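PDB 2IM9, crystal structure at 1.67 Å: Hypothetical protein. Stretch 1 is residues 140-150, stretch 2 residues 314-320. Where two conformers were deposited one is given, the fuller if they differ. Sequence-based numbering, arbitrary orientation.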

ATOM      1  N   ASP A 140       2.290  -6.590   8.421  1.00 15.19           N
ATOM      2  CA  ASP A 140       0.825  -6.611   8.416  1.00 14.95           C
ATOM      3  C   ASP A 140       0.280  -6.875   7.010  1.00 15.08           C
ATOM      4  O   ASP A 140      -0.307  -7.919   6.745  1.00 15.85           O
ATOM      5  CB  ASP A 140       0.241  -5.292   8.921  1.00 14.87           C
ATOM      6  CG  ASP A 140       0.558  -5.010  10.373  1.00 15.93           C
ATOM      7  OD1 ASP A 140       0.630  -5.952  11.194  1.00 16.61           O
ATOM      8  OD2 ASP A 140       0.690  -3.817  10.690  1.00 15.77           O
ATOM      9  N   TRP A 141       0.463  -5.914   6.108  1.00 14.55           N
ATOM     10  CA  TRP A 141      -0.267  -5.930   4.837  1.00 14.19           C
ATOM     11  C   TRP A 141       0.185  -7.060   3.931  1.00 13.18           C
ATOM     12  O   TRP A 141      -0.651  -7.879   3.487  1.00 14.27           O
ATOM     13  CB  TRP A 141      -0.120  -4.582   4.116  1.00 14.58           C
ATOM     14  CG  TRP A 141      -1.081  -4.368   2.967  1.00 14.62           C
ATOM     15  CD1 TRP A 141      -2.398  -3.991   3.055  1.00 15.75           C
ATOM     16  CD2 TRP A 141      -0.781  -4.447   1.564  1.00 15.03           C
ATOM     17  NE1 TRP A 141      -2.946  -3.873   1.797  1.00 15.74           N
ATOM     18  CE2 TRP A 141      -1.980  -4.153   0.861  1.00 15.27           C
ATOM     19  CE3 TRP A 141       0.367  -4.767   0.839  1.00 14.43           C
ATOM     20  CZ2 TRP A 141      -2.051  -4.147  -0.536  1.00 15.44           C
ATOM     21  CZ3 TRP A 141       0.303  -4.765  -0.559  1.00 15.12           C
ATOM     22  CH2 TRP A 141      -0.903  -4.447  -1.233  1.00 16.01           C
ATOM     23  N   ASN A 142       1.484  -7.109   3.623  1.00 12.70           N
ATOM     24  CA  ASN A 142       1.996  -8.220   2.812  1.00 13.96           C
ATOM     25  C   ASN A 142       1.647  -9.561   3.472  1.00 15.10           C
ATOM     26  O   ASN A 142       1.121 -10.469   2.819  1.00 15.03           O
ATOM     27  CB  ASN A 142       3.515  -8.143   2.666  1.00 14.51           C
ATOM     28  CG  ASN A 142       3.974  -7.071   1.699  1.00 15.21           C
ATOM     29  OD1 ASN A 142       3.173  -6.405   1.036  1.00 15.87           O
ATOM     30  ND2 ASN A 142       5.286  -6.921   1.591  1.00 15.48           N
ATOM     31  N   ASN A 143       1.948  -9.688   4.760  1.00 15.78           N
ATOM     32  CA  ASN A 143       1.764 -10.965   5.458  1.00 17.73           C
ATOM     33  C   ASN A 143       0.319 -11.468   5.389  1.00 17.76           C
ATOM     34  O   ASN A 143       0.054 -12.592   4.929  1.00 18.68           O
ATOM     35  CB  ASN A 143       2.231 -10.822   6.909  1.00 18.71           C
ATOM     36  CG  ASN A 143       1.970 -12.063   7.725  1.00 23.39           C
ATOM     37  OD1 ASN A 143       2.539 -13.114   7.463  1.00 25.52           O
ATOM     38  ND2 ASN A 143       1.080 -11.946   8.709  1.00 28.46           N
ATOM     39  N   TYR A 144      -0.607 -10.615   5.810  1.00 17.65           N
ATOM     40  CA  TYR A 144      -2.016 -11.002   5.872  0.50 18.04           C
ATOM     41  C   TYR A 144      -2.642 -11.189   4.502  1.00 18.51           C
ATOM     42  O   TYR A 144      -3.446 -12.116   4.309  1.00 18.56           O
ATOM     43  CB  TYR A 144      -2.831 -10.040   6.748  0.50 18.73           C
ATOM     44  CG  TYR A 144      -2.505 -10.185   8.217  0.50 18.59           C
ATOM     45  CD1 TYR A 144      -2.603 -11.426   8.851  0.50 19.82           C
ATOM     46  CD2 TYR A 144      -2.089  -9.092   8.971  0.50 18.90           C
ATOM     47  CE1 TYR A 144      -2.286 -11.577  10.195  0.50 20.14           C
ATOM     48  CE2 TYR A 144      -1.767  -9.231  10.318  0.50 20.66           C
ATOM     49  CZ  TYR A 144      -1.869 -10.479  10.921  0.50 20.36           C
ATOM     50  OH  TYR A 144      -1.568 -10.632  12.248  0.50 19.38           O
ATOM     51  N   ASN A 145      -2.275 -10.344   3.540  1.00 17.08           N
ATOM     52  CA  ASN A 145      -2.873 -10.462   2.213  1.00 17.97           C
ATOM     53  C   ASN A 145      -2.287 -11.619   1.398  1.00 18.08           C
ATOM     54  O   ASN A 145      -2.950 -12.144   0.506  1.00 18.75           O
ATOM     55  CB  ASN A 145      -2.890  -9.108   1.481  1.00 18.30           C
ATOM     56  CG  ASN A 145      -3.920  -8.155   2.068  1.00 19.37           C
ATOM     57  OD1 ASN A 145      -5.106  -8.482   2.152  1.00 21.46           O
ATOM     58  ND2 ASN A 145      -3.473  -6.969   2.497  1.00 17.65           N
ATOM     59  N   GLN A 146      -1.069 -12.036   1.736  1.00 18.55           N
ATOM     60  CA  GLN A 146      -0.498 -13.251   1.160  1.00 19.94           C
ATOM     61  C   GLN A 146      -1.174 -14.464   1.780  1.00 21.84           C
ATOM     62  O   GLN A 146      -1.601 -15.382   1.056  1.00 22.18           O
ATOM     63  CB  GLN A 146       1.015 -13.314   1.370  1.00 19.70           C
ATOM     64  CG  GLN A 146       1.810 -12.419   0.426  1.00 18.50           C
ATOM     65  CD  GLN A 146       3.230 -12.134   0.922  1.00 19.86           C
ATOM     66  OE1 GLN A 146       3.929 -11.243   0.397  1.00 20.64           O
ATOM     67  NE2 GLN A 146       3.654 -12.861   1.950  1.00 18.79           N
ATOM     68  N   LYS A 147      -1.302 -14.449   3.107  1.00 23.61           N
ATOM     69  CA  LYS A 147      -1.892 -15.586   3.840  1.00 25.68           C
ATOM     70  C   LYS A 147      -3.305 -15.903   3.365  1.00 25.81           C
ATOM     71  O   LYS A 147      -3.675 -17.080   3.240  1.00 27.12           O
ATOM     72  CB  LYS A 147      -1.817 -15.379   5.366  1.00 26.68           C
ATOM     73  CG  LYS A 147      -0.386 -15.471   5.926  1.00 28.54           C
ATOM     74  CD  LYS A 147      -0.079 -16.791   6.639  1.00 33.30           C
ATOM     75  CE  LYS A 147       1.412 -16.900   7.020  1.00 33.41           C
ATOM     76  NZ  LYS A 147       1.909 -15.795   7.919  1.00 36.41           N
ATOM     77  N   ARG A 148      -4.075 -14.873   3.030  1.00 25.38           N
ATOM     78  CA  ARG A 148      -5.453 -15.088   2.617  1.00 25.57           C
ATOM     79  C   ARG A 148      -5.614 -15.266   1.105  1.00 24.43           C
ATOM     80  O   ARG A 148      -6.729 -15.402   0.591  1.00 24.80           O
ATOM     81  CB  ARG A 148      -6.350 -13.999   3.168  1.00 25.86           C
ATOM     82  CG  ARG A 148      -6.235 -12.698   2.468  1.00 26.66           C
ATOM     83  CD  ARG A 148      -6.988 -11.678   3.258  1.00 29.62           C
ATOM     84  NE  ARG A 148      -7.027 -10.427   2.528  1.00 30.19           N
ATOM     85  CZ  ARG A 148      -8.021 -10.056   1.730  1.00 31.55           C
ATOM     86  NH1 ARG A 148      -9.076 -10.838   1.572  1.00 30.26           N
ATOM     87  NH2 ARG A 148      -7.953  -8.888   1.103  1.00 30.58           N
ATOM     88  N   GLY A 149      -4.490 -15.279   0.400  1.00 23.39           N
ATOM     89  CA  GLY A 149      -4.473 -15.661  -1.007  1.00 21.58           C
ATOM     90  C   GLY A 149      -4.738 -14.556  -2.003  1.00 20.80           C
ATOM     91  O   GLY A 149      -5.029 -14.828  -3.174  1.00 20.83           O
ATOM     92  N   LEU A 150      -4.626 -13.306  -1.553  1.00 19.51           N
ATOM     93  CA  LEU A 150      -4.764 -12.166  -2.459  1.00 18.66           C
ATOM     94  C   LEU A 150      -3.477 -11.890  -3.240  1.00 17.88           C
ATOM     95  O   LEU A 150      -3.525 -11.643  -4.472  1.00 17.80           O
ATOM     96  CB  LEU A 150      -5.204 -10.910  -1.698  1.00 18.44           C
ATOM     97  CG  LEU A 150      -5.296  -9.639  -2.550  1.00 19.55           C
ATOM     98  CD1 LEU A 150      -6.254  -9.830  -3.721  1.00 19.71           C
ATOM     99  CD2 LEU A 150      -5.737  -8.438  -1.693  1.00 19.66           C
TER
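Stretch 2, residues 314-320: IQVVLPE

A strand can pass a helix at a distance, with long side chains bridging the gap; in this pair the backbones meet just past the helix end. Residues 314-317 form the end of a strand, its N-to-C direction at 36° to that of helix 140-147, so the two run roughly the same way, with axes 11.0 Å apart at closest approach; 318-320 continue as loop. Gln315 points its CA-to-CB bond toward the helix, and with chi1 m and chi2 t it extends across the space to a cluster of polar groups. Its modelled OE1 lies 2.9 Å from Asn142 OD1, and its NE2 lies 2.7 Å from Gln146 OE1; the amide orientations of Asn142 and Gln315 are doubtful, so the pairing stays open. Gln146, m at chi1 and t at chi2, starts out sideways, yet its end comes nearer the strand.

Beyond the helix the two stretches close up: the CA atoms of Leu150 and Leu318 are 5.5 Å apart. Gly149, at phi 87°, makes a Schellman turn, a conformation in which a CB would jam against the preceding carbonyl oxygen. Leu150 follows, and its O accepts a hydrogen bond from Leu318 N (2.9 Å, 164°), with Val317 CA 3.3 Å from the same Leu150 O. Although the CA-to-CB bond of Leu150 points away, its t,p rotamer brings CD1 back to 4.0 Å from Val317 CG1 and 4.1 Å from Pro319 CD. The CA-to-CB bond of Leu318 points toward stretch 1, and Leu318 CB lies 3.5 Å from Gly149 O.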

ATOM      1  N   ILE A 314       8.328  -7.180  -5.515  1.00 13.89           N
ATOM      2  CA  ILE A 314       7.266  -7.320  -6.522  0.50 14.35           C
ATOM      3  C   ILE A 314       6.278  -8.399  -6.093  1.00 15.02           C
ATOM      4  O   ILE A 314       6.665  -9.529  -5.793  1.00 14.56           O
ATOM      5  CB  ILE A 314       7.834  -7.683  -7.931  0.50 14.81           C
ATOM      6  CG1 ILE A 314       8.932  -6.697  -8.379  0.50 15.34           C
ATOM      7  CG2 ILE A 314       6.722  -7.693  -8.984  0.50 15.15           C
ATOM      8  CD1 ILE A 314      10.334  -7.084  -7.957  0.50 17.14           C
ATOM      9  N   GLN A 315       4.993  -8.033  -6.083  1.00 13.97           N
ATOM     10  CA  GLN A 315       3.911  -8.963  -5.773  1.00 15.36           C
ATOM     11  C   GLN A 315       2.886  -8.943  -6.888  1.00 15.18           C
ATOM     12  O   GLN A 315       2.724  -7.936  -7.584  1.00 15.56           O
ATOM     13  CB  GLN A 315       3.226  -8.544  -4.488  1.00 15.25           C
ATOM     14  CG  GLN A 315       4.075  -8.792  -3.259  1.00 19.05           C
ATOM     15  CD  GLN A 315       3.345  -8.381  -2.028  1.00 21.24           C
ATOM     16  OE1 GLN A 315       3.172  -7.180  -1.771  1.00 23.43           O
ATOM     17  NE2 GLN A 315       2.882  -9.366  -1.258  1.00 21.74           N
ATOM     18  N   VAL A 316       2.199 -10.063  -7.080  1.00 16.46           N
ATOM     19  CA  VAL A 316       1.119 -10.117  -8.065  1.00 16.41           C
ATOM     20  C   VAL A 316      -0.169 -10.519  -7.373  1.00 16.83           C
ATOM     21  O   VAL A 316      -0.145 -11.088  -6.285  1.00 16.55           O
ATOM     22  CB  VAL A 316       1.398 -11.086  -9.226  1.00 16.72           C
ATOM     23  CG1 VAL A 316       2.617 -10.629 -10.034  1.00 18.17           C
ATOM     24  CG2 VAL A 316       1.607 -12.504  -8.701  1.00 15.91           C
ATOM     25  N   VAL A 317      -1.288 -10.165  -7.989  1.00 17.02           N
ATOM     26  CA  VAL A 317      -2.604 -10.476  -7.455  1.00 17.75           C
ATOM     27  C   VAL A 317      -2.986 -11.849  -8.000  1.00 18.34           C
ATOM     28  O   VAL A 317      -2.864 -12.092  -9.199  1.00 18.83           O
ATOM     29  CB  VAL A 317      -3.640  -9.423  -7.894  1.00 17.31           C
ATOM     30  CG1 VAL A 317      -5.083  -9.855  -7.531  1.00 18.51           C
ATOM     31  CG2 VAL A 317      -3.303  -8.070  -7.296  1.00 18.54           C
ATOM     32  N   LEU A 318      -3.461 -12.727  -7.125  1.00 19.01           N
ATOM     33  CA  LEU A 318      -3.737 -14.114  -7.521  1.00 20.22           C
ATOM     34  C   LEU A 318      -5.139 -14.362  -8.101  1.00 21.33           C
ATOM     35  O   LEU A 318      -5.275 -15.077  -9.113  1.00 21.83           O
ATOM     36  CB  LEU A 318      -3.488 -15.054  -6.344  1.00 20.46           C
ATOM     37  CG  LEU A 318      -2.047 -15.214  -5.877  1.00 21.03           C
ATOM     38  CD1 LEU A 318      -2.019 -16.026  -4.583  1.00 20.76           C
ATOM     39  CD2 LEU A 318      -1.194 -15.856  -6.974  1.00 22.42           C
ATOM     40  N   PRO A 319      -6.193 -13.840  -7.445  1.00 21.99           N
ATOM     41  CA  PRO A 319      -7.534 -14.074  -7.999  1.00 22.88           C
ATOM     42  C   PRO A 319      -7.623 -13.676  -9.475  1.00 23.97           C
ATOM     43  O   PRO A 319      -7.142 -12.605  -9.865  1.00 23.61           O
ATOM     44  CB  PRO A 319      -8.422 -13.177  -7.146  1.00 22.49           C
ATOM     45  CG  PRO A 319      -7.709 -13.087  -5.858  1.00 22.76           C
ATOM     46  CD  PRO A 319      -6.256 -13.078  -6.183  1.00 21.87           C
ATOM     47  N   GLU A 320      -8.217 -14.545 -10.288  1.00 25.28           N
ATOM     48  CA  GLU A 320      -8.305 -14.315 -11.737  1.00 27.58           C
ATOM     49  C   GLU A 320      -9.545 -13.534 -12.152  1.00 27.37           C
ATOM     50  O   GLU A 320      -9.546 -12.862 -13.181  1.00 26.63           O
ATOM     51  CB  GLU A 320      -8.254 -15.645 -12.506  1.00 27.53           C
ATOM     52  CG  GLU A 320      -6.916 -16.373 -12.363  1.00 30.64           C
ATOM     53  CD  GLU A 320      -6.828 -17.641 -13.192  1.00 31.56           C
ATOM     54  OE1 GLU A 320      -7.764 -18.479 -13.133  1.00 37.77           O
ATOM     55  OE2 GLU A 320      -5.809 -17.802 -13.901  1.00 37.95           O
TER